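Side-chain contacts in endo-beta-1,4-glucanase (Cryptopygus antarcticus, PDB 5H4U), which cuts internal beta-1,4-glucosidic linkages in cellulose, lichenan and cereal beta-glucans, releasing mainly short cello-oligosaccharides from carboxymethylcellulose: residues A[28-33]-A[154-159]; A[109-114]-A[137-142]. All blocks are in the same frame, centred on the assembly; numbering follows the deposited sequence.

How the contacts relate
From the N terminus, the chain runs up strand 19-27 into the loop 28-33, half of contact 1, with 120 residues between it and its partner, 154-159. Nested inside that long loop is contact 2, a much shorter closure: segments 109-114 and 137-142, on strands 106-111 and 135-140 with 22 residues between them, meet through side chains. Contact 2 lies inside the double-psi beta barrel of family 45; contact 1 joins the loop leaving strand 19-27 to the end of helix 152-156. Their centres are 21 Å apart, on opposite sides of the chain's centre, yet Trp28 bridges them: its CB and ring pack against the backbone from Met140, last in strand 135-140, to Pro142.

Contact 1 of 2, residues A[28-33]-A[154-159]; sequences WDCCKP and SQWGAP
One water gathers three side chains from the two segments: Trp28 NE1 and Trp156 NE1 both donate to it, and it donates in turn to Gln155 OE1, 2.7 Å from the water oxygen. The bond from Trp28 NE1 to the water is longer, at 3.2 Å, while that from Trp156 NE1 is modelled implausibly short and its length is doubtful. The water sits at the edge of each indole, in the ring plane, where the N-H points. Gln155 OE1 and Trp156 NE1 are close as well, but poorly angled for a direct bond, and the water serves both. With CG anti to the backbone N (chi1 164°) and the chain extended beyond it, Gln155 carries its amide forward to Cys30, while its CG lies over one face of Trp156, toward the rim. The amide NE2 is held by the carbonyl oxygen of Ala52.

This is the loop after strand 19-27 of the family 45 double-psi barrel, pinned to helix 152-156 by the Cys30-Cys152 disulfide. Cys30 CB packs 3.3 Å from Gln155 OE1. Cys30 SG makes a sulfur-aromatic contact with Trp156, in plane at the edge of the indole and 3.6 Å from Trp156 CD1. Next to it, Asp29, the probable nucleophile, forms an Asx turn: Cys31 N donates to Asp29 OD1 over 3.0 Å at 172°, from above the carboxylate plane.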
loop_
_atom_site.group_PDB
_atom_site.type_symbol
_atom_site.label_atom_id
_atom_site.label_comp_id
_atom_site.label_asym_id
_atom_site.label_seq_id
_atom_site.Cartn_x
_atom_site.Cartn_y
_atom_site.Cartn_z
ATOM N N TRP A 28 6.803 2.723 1.087
ATOM C CA TRP A 28 6.067 3.867 0.566
ATOM C C TRP A 28 7.029 4.612 -0.361
ATOM O O TRP A 28 7.800 5.464 0.081
ATOM C CB TRP A 28 5.544 4.776 1.651
ATOM C CG TRP A 28 4.604 5.797 1.139
ATOM C CD1 TRP A 28 4.916 6.974 0.512
ATOM C CD2 TRP A 28 3.185 5.747 1.222
ATOM N NE1 TRP A 28 3.768 7.662 0.194
ATOM C CE2 TRP A 28 2.689 6.930 0.620
ATOM C CE3 TRP A 28 2.281 4.819 1.744
ATOM C CZ2 TRP A 28 1.329 7.200 0.523
ATOM C CZ3 TRP A 28 0.932 5.087 1.646
ATOM C CH2 TRP A 28 0.467 6.273 1.046
ATOM N N ASP A 29 6.971 4.268 -1.632
ATOM C CA ASP A 29 7.811 4.884 -2.632
ATOM C C ASP A 29 7.087 5.990 -3.384
ATOM O O ASP A 29 7.667 6.573 -4.297
ATOM C CB ASP A 29 8.337 3.817 -3.602
ATOM C CG ASP A 29 7.238 3.137 -4.392
ATOM O OD1 ASP A 29 6.052 3.534 -4.268
ATOM O OD2 ASP A 29 7.563 2.164 -5.117
ATOM N N CYS A 30 5.831 6.273 -3.044
ATOM C CA CYS A 30 5.058 7.353 -3.633
ATOM C C CYS A 30 4.657 7.109 -5.083
ATOM O O CYS A 30 4.039 7.996 -5.689
ATOM C CB CYS A 30 5.814 8.690 -3.573
ATOM S SG CYS A 30 6.165 9.342 -1.926
ATOM N N CYS A 31 4.991 5.960 -5.677
ATOM C CA CYS A 31 4.825 5.814 -7.117
ATOM C C CYS A 31 3.376 5.513 -7.483
ATOM O O CYS A 31 2.604 4.978 -6.682
ATOM C CB CYS A 31 5.671 4.679 -7.650
ATOM S SG CYS A 31 7.380 4.827 -7.286
ATOM N N LYS A 32 3.034 5.788 -8.732
ATOM C CA LYS A 32 1.710 5.413 -9.194
ATOM C C LYS A 32 1.618 3.892 -9.203
ATOM O O LYS A 32 2.453 3.231 -9.829
ATOM C CB LYS A 32 1.447 5.989 -10.583
ATOM C CG LYS A 32 0.238 5.416 -11.278
ATOM C CD LYS A 32 0.160 5.816 -12.750
ATOM C CE LYS A 32 -0.869 4.958 -13.506
ATOM N NZ LYS A 32 -2.149 5.622 -13.887
ATOM N N PRO A 33 0.664 3.302 -8.494
ATOM C CA PRO A 33 0.641 1.845 -8.346
ATOM C C PRO A 33 0.162 1.145 -9.613
ATOM O O PRO A 33 -0.612 1.689 -10.408
ATOM C CB PRO A 33 -0.330 1.636 -7.184
ATOM C CG PRO A 33 -1.228 2.816 -7.234
ATOM C CD PRO A 33 -0.451 3.956 -7.786
ATOM N N SER A 154 10.639 13.422 -5.836
ATOM C CA SER A 154 10.005 14.321 -6.777
ATOM C C SER A 154 8.626 14.742 -6.295
ATOM O O SER A 154 8.168 15.827 -6.654
ATOM C CB SER A 154 9.978 13.678 -8.170
ATOM O OG SER A 154 8.734 13.101 -8.491
ATOM N N GLN A 155 7.954 13.936 -5.468
ATOM C CA GLN A 155 6.629 14.363 -5.028
ATOM C C GLN A 155 6.699 15.280 -3.817
ATOM O O GLN A 155 5.981 16.282 -3.762
ATOM C CB GLN A 155 5.728 13.163 -4.699
ATOM C CG GLN A 155 4.483 13.526 -3.878
ATOM C CD GLN A 155 3.430 12.414 -3.787
ATOM O OE1 GLN A 155 3.738 11.223 -3.760
ATOM N NE2 GLN A 155 2.176 12.818 -3.679
ATOM N N TRP A 156 7.594 14.985 -2.872
ATOM C CA TRP A 156 7.619 15.644 -1.571
ATOM C C TRP A 156 8.955 16.254 -1.205
ATOM O O TRP A 156 9.066 16.826 -0.119
ATOM C CB TRP A 156 7.272 14.640 -0.470
ATOM C CG TRP A 156 5.942 14.009 -0.603
ATOM C CD1 TRP A 156 5.688 12.713 -0.914
ATOM C CD2 TRP A 156 4.670 14.622 -0.361
ATOM N NE1 TRP A 156 4.346 12.482 -0.905
ATOM C CE2 TRP A 156 3.694 13.636 -0.564
ATOM C CE3 TRP A 156 4.269 15.912 0.011
ATOM C CZ2 TRP A 156 2.343 13.888 -0.425
ATOM C CZ3 TRP A 156 2.922 16.167 0.156
ATOM C CH2 TRP A 156 1.970 15.159 -0.075
ATOM N N GLY A 157 9.989 16.084 -2.023
ATOM C CA GLY A 157 11.301 16.568 -1.641
ATOM C C GLY A 157 12.007 15.744 -0.593
ATOM O O GLY A 157 12.910 16.254 0.074
ATOM N N ALA A 158 11.651 14.465 -0.454
ATOM C CA ALA A 158 12.323 13.571 0.480
ATOM C C ALA A 158 13.778 13.362 0.064
ATOM O O ALA A 158 14.171 13.727 -1.039
ATOM C CB ALA A 158 11.576 12.242 0.539
ATOM N N PRO A 159 14.611 12.797 0.929
ATOM C CA PRO A 159 16.005 12.539 0.535
ATOM C C PRO A 159 16.095 11.509 -0.580
ATOM O O PRO A 159 15.141 10.792 -0.880
ATOM C CB PRO A 159 16.653 12.008 1.823
ATOM C CG PRO A 159 15.775 12.525 2.941
ATOM C CD PRO A 159 14.389 12.576 2.371
HETATM O O HOH W 1 3.023 10.365 -1.352
#

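Contact 2 of 2, residues A[109-114]-A[137-142]; sequences MTFTNT and FDLMIP
Two phenylalanine rings flank the meeting of Met109 with Leu139. Met109 SD meets Phe137 obliquely, 5.1 Å from the ring centroid, a Met-aromatic contact. The second ring, Phe111, offers its CZ to Leu139 CD2 at 4.4 Å; the methyl comes in obliquely and the touch is loose. Around Phe137, Tyr107 adds an edge-to-face ring contact and Phe204 meets it with planes at about 55°.

The closest approach is between methyls. Met109 and Leu139 reach toward each other tip to tip, with Met109 CE 3.7 Å from Leu139 CD1 and 3.9 Å from Leu139 CD2, so that CE sits against the fork of the leucine. Met109 gets there with CG held between the backbone N and the carbonyl carbon (chi1 44°) and a bend at chi3 (-138°) that swings CE toward the leucine. Leu139 is also packed by Met121, Thr24 and Phe194, and the touching residues are all buried and apolar.

The strands 106-111 and 135-140 are not paired with each other; within the two segments the nearest alpha carbons, those of Met109 and Phe137, are 10.1 Å apart, and side chains bridge the gap. Phe137 and Leu139 face this interior, whereas Asp138 between them, the probable proton donor, turns the other way. Such apolar filling between strands that are not neighbours in the sheet belongs to the core of the double-psi beta barrel of family 45 glucanases.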
loop_
_atom_site.group_PDB
_atom_site.type_symbol
_atom_site.label_atom_id
_atom_site.label_comp_id
_atom_site.label_asym_id
_atom_site.label_seq_id
_atom_site.Cartn_x
_atom_site.Cartn_y
_atom_site.Cartn_z
ATOM N N MET A 109 -6.158 -10.354 6.702
ATOM C CA MET A 109 -5.068 -11.145 7.236
ATOM C C MET A 109 -5.054 -11.054 8.754
ATOM O O MET A 109 -5.357 -10.000 9.336
ATOM C CB MET A 109 -3.699 -10.705 6.616
ATOM C CG MET A 109 -3.389 -9.173 6.492
ATOM S SD MET A 109 -1.966 -8.793 5.364
ATOM C CE MET A 109 -1.076 -7.544 6.214
ATOM N N THR A 110 -4.745 -12.184 9.380
ATOM C CA THR A 110 -4.479 -12.258 10.803
ATOM C C THR A 110 -2.972 -12.363 10.966
ATOM O O THR A 110 -2.345 -13.292 10.442
ATOM C CB THR A 110 -5.159 -13.455 11.461
ATOM O OG1 THR A 110 -6.559 -13.406 11.192
ATOM C CG2 THR A 110 -4.955 -13.395 12.974
ATOM N N PHE A 111 -2.392 -11.389 11.652
ATOM C CA PHE A 111 -0.965 -11.436 11.884
ATOM C C PHE A 111 -0.624 -12.586 12.809
ATOM O O PHE A 111 -1.363 -12.899 13.749
ATOM C CB PHE A 111 -0.476 -10.102 12.416
ATOM C CG PHE A 111 -0.596 -9.032 11.401
ATOM C CD1 PHE A 111 0.220 -9.052 10.291
ATOM C CD2 PHE A 111 -1.561 -8.062 11.513
ATOM C CE1 PHE A 111 0.108 -8.101 9.344
ATOM C CE2 PHE A 111 -1.681 -7.112 10.577
ATOM C CZ PHE A 111 -0.842 -7.119 9.483
ATOM N N THR A 112 0.495 -13.232 12.510
ATOM C CA THR A 112 0.840 -14.503 13.114
ATOM C C THR A 112 2.060 -14.458 14.036
ATOM O O THR A 112 2.253 -15.385 14.817
ATOM C CB THR A 112 1.028 -15.528 11.966
ATOM O OG1 THR A 112 -0.233 -16.016 11.565
ATOM C CG2 THR A 112 1.879 -16.685 12.325
ATOM N N ASN A 113 2.843 -13.383 14.052
ATOM C CA ASN A 113 4.080 -13.515 14.813
ATOM C C ASN A 113 4.719 -12.264 15.411
ATOM O O ASN A 113 5.844 -12.390 15.916
ATOM C CB ASN A 113 5.173 -14.192 13.985
ATOM C CG ASN A 113 5.786 -13.270 12.974
ATOM O OD1 ASN A 113 5.131 -12.399 12.422
ATOM N ND2 ASN A 113 7.069 -13.406 12.779
ATOM N N THR A 114 4.143 -11.075 15.389
ATOM C CA THR A 114 4.951 -10.106 16.136
ATOM C C THR A 114 4.232 -9.626 17.382
ATOM O O THR A 114 3.412 -10.335 17.962
ATOM C CB THR A 114 5.320 -8.876 15.311
ATOM O OG1 THR A 114 4.127 -8.164 14.960
ATOM C CG2 THR A 114 6.140 -9.266 14.060
ATOM N N PHE A 137 3.100 -9.670 0.820
ATOM C CA PHE A 137 2.296 -8.450 0.837
ATOM C C PHE A 137 3.182 -7.328 1.350
ATOM O O PHE A 137 3.730 -7.422 2.451
ATOM C CB PHE A 137 1.055 -8.595 1.721
ATOM C CG PHE A 137 -0.111 -9.262 1.046
ATOM C CD1 PHE A 137 -0.124 -10.634 0.848
ATOM C CD2 PHE A 137 -1.227 -8.529 0.670
ATOM C CE1 PHE A 137 -1.204 -11.250 0.251
ATOM C CE2 PHE A 137 -2.309 -9.139 0.065
ATOM C CZ PHE A 137 -2.304 -10.493 -0.152
ATOM N N ASP A 138 3.311 -6.268 0.564
ATOM C CA ASP A 138 4.109 -5.099 0.935
ATOM C C ASP A 138 3.110 -4.036 1.349
ATOM O O ASP A 138 2.447 -3.444 0.505
ATOM C CB ASP A 138 5.005 -4.626 -0.211
ATOM C CG ASP A 138 5.696 -5.784 -0.946
ATOM O OD1 ASP A 138 6.175 -6.736 -0.276
ATOM O OD2 ASP A 138 5.785 -5.740 -2.203
ATOM N N LEU A 139 2.951 -3.850 2.653
ATOM C CA LEU A 139 1.989 -2.876 3.155
ATOM C C LEU A 139 2.448 -1.457 2.846
ATOM O O LEU A 139 3.602 -1.095 3.080
ATOM C CB LEU A 139 1.769 -3.056 4.667
ATOM C CG LEU A 139 1.070 -4.310 5.225
ATOM C CD1 LEU A 139 1.598 -5.597 4.653
ATOM C CD2 LEU A 139 1.164 -4.368 6.732
ATOM N N MET A 140 1.520 -0.638 2.385
ATOM C CA MET A 140 1.840 0.738 2.027
ATOM C C MET A 140 1.766 1.601 3.286
ATOM O O MET A 140 0.687 1.943 3.766
ATOM C CB MET A 140 0.897 1.214 0.929
ATOM C CG MET A 140 1.376 0.798 -0.444
ATOM S SD MET A 140 0.238 1.080 -1.829
ATOM C CE MET A 140 0.661 2.767 -2.236
ATOM N N ILE A 141 2.927 1.956 3.834
ATOM C CA ILE A 141 3.015 2.734 5.064
ATOM C C ILE A 141 3.957 3.917 4.869
ATOM O O ILE A 141 5.147 3.720 4.619
ATOM C CB ILE A 141 3.483 1.863 6.236
ATOM C CG1 ILE A 141 2.645 0.579 6.264
ATOM C CG2 ILE A 141 3.301 2.609 7.523
ATOM C CD1 ILE A 141 3.203 -0.519 7.099
ATOM N N PRO A 142 3.484 5.158 4.980
ATOM C CA PRO A 142 4.376 6.312 4.818
ATOM C C PRO A 142 5.506 6.282 5.831
ATOM O O PRO A 142 5.283 6.172 7.038
ATOM C CB PRO A 142 3.445 7.504 5.050
ATOM C CG PRO A 142 2.106 6.990 4.779
ATOM C CD PRO A 142 2.099 5.575 5.208
#